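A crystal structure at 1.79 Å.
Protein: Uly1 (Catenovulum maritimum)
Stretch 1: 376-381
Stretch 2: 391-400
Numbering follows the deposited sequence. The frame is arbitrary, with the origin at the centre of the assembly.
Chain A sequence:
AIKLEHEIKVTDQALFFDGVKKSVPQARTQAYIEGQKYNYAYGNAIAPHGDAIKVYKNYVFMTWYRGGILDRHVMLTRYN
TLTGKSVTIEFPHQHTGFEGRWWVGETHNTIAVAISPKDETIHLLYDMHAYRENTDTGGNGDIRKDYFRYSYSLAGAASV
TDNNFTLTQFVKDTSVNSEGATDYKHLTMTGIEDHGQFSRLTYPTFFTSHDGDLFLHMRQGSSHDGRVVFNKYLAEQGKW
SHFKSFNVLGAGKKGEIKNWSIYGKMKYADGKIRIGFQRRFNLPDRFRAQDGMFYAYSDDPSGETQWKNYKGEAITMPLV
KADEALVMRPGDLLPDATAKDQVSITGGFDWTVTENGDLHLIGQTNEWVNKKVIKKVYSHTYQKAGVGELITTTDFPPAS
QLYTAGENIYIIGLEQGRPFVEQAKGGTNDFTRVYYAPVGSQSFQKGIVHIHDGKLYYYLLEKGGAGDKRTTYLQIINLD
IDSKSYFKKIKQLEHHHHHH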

ATOM      1  N   LYS A 376      11.077  21.745   4.718  1.00 16.64           N
ATOM      2  CA  LYS A 376      10.953  20.328   4.394  1.00 15.03           C
ATOM      3  C   LYS A 376      12.347  19.730   4.291  1.00 17.81           C
ATOM      4  O   LYS A 376      13.170  20.198   3.495  1.00 15.73           O
ATOM      5  N   VAL A 377      12.618  18.705   5.090  1.00 12.68           N
ATOM      6  CA  VAL A 377      13.914  18.041   5.081  1.00 15.60           C
ATOM      7  C   VAL A 377      13.709  16.621   4.578  1.00 13.98           C
ATOM      8  O   VAL A 377      12.945  15.849   5.171  1.00 15.12           O
ATOM      9  N   TYR A 378      14.395  16.263   3.497  1.00 13.74           N
ATOM     10  CA  TYR A 378      14.356  14.896   2.988  1.00 11.75           C
ATOM     11  C   TYR A 378      15.631  14.176   3.402  1.00 13.82           C
ATOM     12  O   TYR A 378      16.725  14.730   3.269  1.00 14.29           O
ATOM     13  N   SER A 379      15.498  12.953   3.918  1.00 10.40           N
ATOM     14  CA  SER A 379      16.662  12.211   4.387  1.00 12.54           C
ATOM     15  C   SER A 379      16.797  10.893   3.640  1.00 12.06           C
ATOM     16  O   SER A 379      15.812  10.289   3.211  1.00 10.40           O
ATOM     17  N   HIS A 380      18.048  10.472   3.488  1.00 11.93           N
ATOM     18  CA  HIS A 380      18.402   9.181   2.923  1.00 11.52           C
ATOM     19  C   HIS A 380      19.361   8.520   3.896  1.00 11.36           C
ATOM     20  O   HIS A 380      20.445   9.050   4.157  1.00 11.11           O
ATOM     21  N   THR A 381      18.960   7.379   4.439  1.00  9.79           N
ATOM     22  CA  THR A 381      19.778   6.619   5.375  1.00 11.45           C
ATOM     23  C   THR A 381      20.172   5.315   4.701  1.00 12.45           C
ATOM     24  O   THR A 381      19.311   4.621   4.156  1.00 11.50           O
ATOM     25  N   ILE A 391      24.824   5.593   7.261  1.00 14.14           N
ATOM     26  CA  ILE A 391      24.992   6.972   6.813  1.00 15.05           C
ATOM     27  C   ILE A 391      23.616   7.590   6.625  1.00 16.58           C
ATOM     28  O   ILE A 391      22.763   7.005   5.950  1.00 15.53           O
ATOM     29  N   THR A 392      23.393   8.767   7.213  1.00 14.20           N
ATOM     30  CA  THR A 392      22.202   9.566   6.949  1.00 10.01           C
ATOM     31  C   THR A 392      22.647  10.886   6.341  1.00 14.06           C
ATOM     32  O   THR A 392      23.513  11.566   6.904  1.00 14.64           O
ATOM     33  N   THR A 393      22.048  11.252   5.210  1.00 11.64           N
ATOM     34  CA  THR A 393      22.295  12.543   4.581  1.00 12.00           C
ATOM     35  C   THR A 393      20.962  13.211   4.284  1.00 13.90           C
ATOM     36  O   THR A 393      19.962  12.537   4.020  1.00 13.82           O
ATOM     37  N   THR A 394      20.935  14.543   4.367  1.00 14.00           N
ATOM     38  CA  THR A 394      19.789  15.311   3.887  1.00 15.24           C
ATOM     39  C   THR A 394      20.011  15.825   2.478  1.00 16.94           C
ATOM     40  O   THR A 394      19.187  16.591   1.964  1.00 16.44           O
ATOM     41  N   ASP A 395      21.106  15.413   1.839  1.00 18.03           N
ATOM     42  CA  ASP A 395      21.364  15.744   0.439  1.00 14.42           C
ATOM     43  C   ASP A 395      20.640  14.722  -0.439  1.00 14.36           C
ATOM     44  O   ASP A 395      21.234  13.842  -1.070  1.00 19.86           O
ATOM     45  N   PHE A 396      19.310  14.858  -0.473  1.00 17.68           N
ATOM     46  CA  PHE A 396      18.411  13.915  -1.124  1.00 16.42           C
ATOM     47  C   PHE A 396      17.226  14.677  -1.705  1.00 17.93           C
ATOM     48  O   PHE A 396      16.709  15.591  -1.047  1.00 16.91           O
ATOM     49  N   PRO A 397      16.774  14.336  -2.911  1.00 19.17           N
ATOM     50  CA  PRO A 397      15.716  15.129  -3.559  1.00 20.80           C
ATOM     51  C   PRO A 397      14.358  14.845  -2.944  1.00 18.78           C
ATOM     52  O   PRO A 397      14.210  13.916  -2.131  1.00 22.24           O
ATOM     53  N   PRO A 398      13.335  15.620  -3.306  1.00 17.66           N
ATOM     54  CA  PRO A 398      11.992  15.367  -2.764  1.00 16.82           C
ATOM     55  C   PRO A 398      11.342  14.115  -3.327  1.00 23.91           C
ATOM     56  O   PRO A 398      10.321  14.207  -4.011  1.00 34.38           O
ATOM     57  N   ALA A 399      11.905  12.947  -3.056  1.00 15.94           N
ATOM     58  CA  ALA A 399      11.306  11.696  -3.498  1.00 16.37           C
ATOM     59  C   ALA A 399      10.620  11.028  -2.315  1.00 14.23           C
ATOM     60  O   ALA A 399      11.085  11.129  -1.186  1.00 15.76           O
ATOM     61  N   SER A 400       9.507  10.350  -2.580  1.00 13.01           N
ATOM     62  CA  SER A 400       8.699   9.748  -1.522  1.00 18.24           C
ATOM     63  C   SER A 400       8.761   8.228  -1.484  1.00 17.58           C
ATOM     64  O   SER A 400       8.276   7.632  -0.515  1.00 16.14           O
TER

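Stretch 2 enters as a short strand, 391-393, running antiparallel to strand 376-381 (162° between their directions, axes 4.7 Å apart at closest), then leaves as a loop that continues to cover Tyr378. Ile391 contributes mainly backbone: its O lies 3.1 Å from Thr381 CA, a CA-H...O contact, while its side chain (chi1 m, chi2 t) starts sideways and its end leads away, and its nearest approach to the other stretch is Ile391 CG2 to His380 O, 5.5 Å.

Thr392 faces Thr381 in a non-hydrogen-bonded pair, with CA atoms 4.1 Å apart and both side chains on the same face of the sheet. Both adopt chi1 m, which brings Thr392 OG1 within 2.8 Å of Thr381 OG1 in a hydrogen bond that either hydroxyl could donate. The methyl Thr392 CG2 lies 4.3 Å from Ser379 CB; Ser379 itself (p) points away overall.

Thr393 pairs with His380 on the other face. Two hydrogen bonds fix the register: His380 N to Thr393 O and Thr393 N to His380 O, each 2.9 Å and 165° at the hydrogen. With chi1 t on both residues, Thr393 CG2 sits 4.1 Å from His380 CB. Thr393 OG1 instead serves its own stretch, accepting from Asp395 N at 3.0 Å.

Thr394 (p) points sideways, and its CG2 meets Val377 CG1 (chi1 t) at 3.6 Å. Beyond the paired residues, water 1 links the backbones: it accepts from Tyr378 N at 2.9 Å and donates to Thr394 O at 2.9 Å. Asp395 (t) points away and makes no contact with stretch 1.

Phe396 turns back toward the strand, chi1 t and chi2 73°. Its CD1 lies 3.6 Å from His380 CB, and the two rings form an oblique pair with centroids 5.2 Å apart and planes at 53°. Tyr378 CB approaches the edge of the phenyl ring, 4.1 Å from Phe396 CD2. The imidazole (chi2 -170°) has both nitrogens hydrogen-bonded elsewhere in the structure, so its role here is packing.

The CA-to-CB bond of Pro397 points away, yet Pro397 O is 3.7 Å from Tyr378 CB. Pro398, with a C-gamma exo pucker, covers one face of the tyrosine: its CA stands 3.5 Å from the ring centroid, only 9° off the normal, as expected for a CH-pi contact, and Pro398 CB is 3.5 Å from Tyr378 CZ. Tyr378 points toward stretch 2 with chi1 m and chi2 -89°, and has 112 Å² covered. Ala399 points its CB away, and Ser400 (p) makes no contact.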

ATOM      1  CB  LYS A 376      10.192  20.122   3.080  1.00 15.81           C
ATOM      2  CG  LYS A 376       8.797  20.738   3.049  1.00 17.12           C
ATOM      3  CD  LYS A 376       8.175  20.582   1.659  1.00 21.98           C
ATOM      4  CE  LYS A 376       6.735  21.064   1.611  1.00 26.11           C
ATOM      5  NZ  LYS A 376       6.085  20.742   0.298  1.00 29.51           N
ATOM      6  CB  VAL A 377      14.563  18.028   6.472  1.00 15.35           C
ATOM      7  CG1 VAL A 377      15.905  17.317   6.402  1.00 12.61           C
ATOM      8  CG2 VAL A 377      14.692  19.455   7.021  1.00 16.35           C
ATOM      9  CB  TYR A 378      14.188  14.890   1.465  1.00 12.91           C
ATOM     10  CG  TYR A 378      12.941  15.621   1.030  1.00 13.87           C
ATOM     11  CD1 TYR A 378      11.725  14.955   0.927  1.00 17.47           C
ATOM     12  CD2 TYR A 378      12.972  16.988   0.749  1.00 16.59           C
ATOM     13  CE1 TYR A 378      10.578  15.625   0.549  1.00 18.83           C
ATOM     14  CE2 TYR A 378      11.834  17.660   0.371  1.00 18.36           C
ATOM     15  CZ  TYR A 378      10.643  16.978   0.269  1.00 19.87           C
ATOM     16  OH  TYR A 378       9.509  17.657  -0.112  1.00 25.84           O
ATOM     17  CB  SER A 379      16.615  11.917   5.907  1.00 11.74           C
ATOM     18  OG  SER A 379      15.404  11.275   6.281  1.00 11.89           O
ATOM     19  CB  HIS A 380      19.045   9.349   1.549  1.00 12.34           C
ATOM     20  CG  HIS A 380      19.403   8.064   0.872  1.00 13.70           C
ATOM     21  ND1 HIS A 380      20.165   8.029  -0.277  1.00 11.29           N
ATOM     22  CD2 HIS A 380      19.108   6.773   1.172  1.00 13.54           C
ATOM     23  CE1 HIS A 380      20.322   6.772  -0.660  1.00 11.90           C
ATOM     24  NE2 HIS A 380      19.688   5.991   0.200  1.00 11.85           N
ATOM     25  CB  THR A 381      19.008   6.340   6.665  1.00 13.27           C
ATOM     26  OG1 THR A 381      18.725   7.577   7.324  1.00 12.62           O
ATOM     27  CG2 THR A 381      19.820   5.444   7.596  1.00 11.61           C
ATOM     28  CB  ILE A 391      25.788   7.034   5.499  1.00 16.40           C
ATOM     29  CG1 ILE A 391      27.198   6.466   5.686  1.00 23.17           C
ATOM     30  CG2 ILE A 391      25.839   8.474   4.975  1.00 21.97           C
ATOM     31  CD1 ILE A 391      28.011   6.467   4.397  1.00 27.84           C
ATOM     32  CB  THR A 392      21.391   9.834   8.218  1.00 14.50           C
ATOM     33  OG1 THR A 392      20.938   8.596   8.779  1.00 13.71           O
ATOM     34  CG2 THR A 392      20.188  10.701   7.902  1.00 13.89           C
ATOM     35  CB  THR A 393      23.124  12.394   3.281  1.00 11.98           C
ATOM     36  OG1 THR A 393      23.438  13.692   2.742  1.00 16.50           O
ATOM     37  CG2 THR A 393      22.359  11.591   2.234  1.00 14.97           C
ATOM     38  CB  THR A 394      19.472  16.476   4.829  1.00 14.64           C
ATOM     39  OG1 THR A 394      20.583  17.379   4.862  1.00 16.68           O
ATOM     40  CG2 THR A 394      19.213  15.954   6.233  1.00 18.29           C
ATOM     41  CB  ASP A 395      22.866  15.782   0.183  1.00 20.03           C
ATOM     42  CG  ASP A 395      23.211  16.230  -1.226  1.00 26.14           C
ATOM     43  OD1 ASP A 395      22.309  16.689  -1.955  1.00 24.27           O
ATOM     44  OD2 ASP A 395      24.397  16.126  -1.601  1.00 27.69           O
ATOM     45  CB  PHE A 396      17.925  12.851  -0.126  1.00 16.48           C
ATOM     46  CG  PHE A 396      17.140  11.743  -0.757  1.00 14.47           C
ATOM     47  CD1 PHE A 396      17.778  10.780  -1.527  1.00 15.46           C
ATOM     48  CD2 PHE A 396      15.770  11.664  -0.588  1.00 14.88           C
ATOM     49  CE1 PHE A 396      17.056   9.751  -2.124  1.00 14.56           C
ATOM     50  CE2 PHE A 396      15.039  10.638  -1.182  1.00 18.82           C
ATOM     51  CZ  PHE A 396      15.685   9.682  -1.957  1.00 16.17           C
ATOM     52  CB  PRO A 397      15.780  14.663  -5.025  1.00 21.88           C
ATOM     53  CG  PRO A 397      16.271  13.280  -4.937  1.00 18.21           C
ATOM     54  CD  PRO A 397      17.288  13.293  -3.814  1.00 19.87           C
ATOM     55  CB  PRO A 398      11.207  16.624  -3.173  1.00 19.66           C
ATOM     56  CG  PRO A 398      12.251  17.652  -3.481  1.00 27.47           C
ATOM     57  CD  PRO A 398      13.383  16.879  -4.067  1.00 20.43           C
ATOM     58  CB  ALA A 399      12.362  10.765  -4.093  1.00 16.00           C
ATOM     59  CB  SER A 400       7.234  10.189  -1.664  1.00 19.35           C
ATOM     60  OG  SER A 400       6.676   9.671  -2.858  1.00 24.70           O
TER
HETATM   61  O   HOH W   1      16.613  17.745   2.430  1.00 14.10           O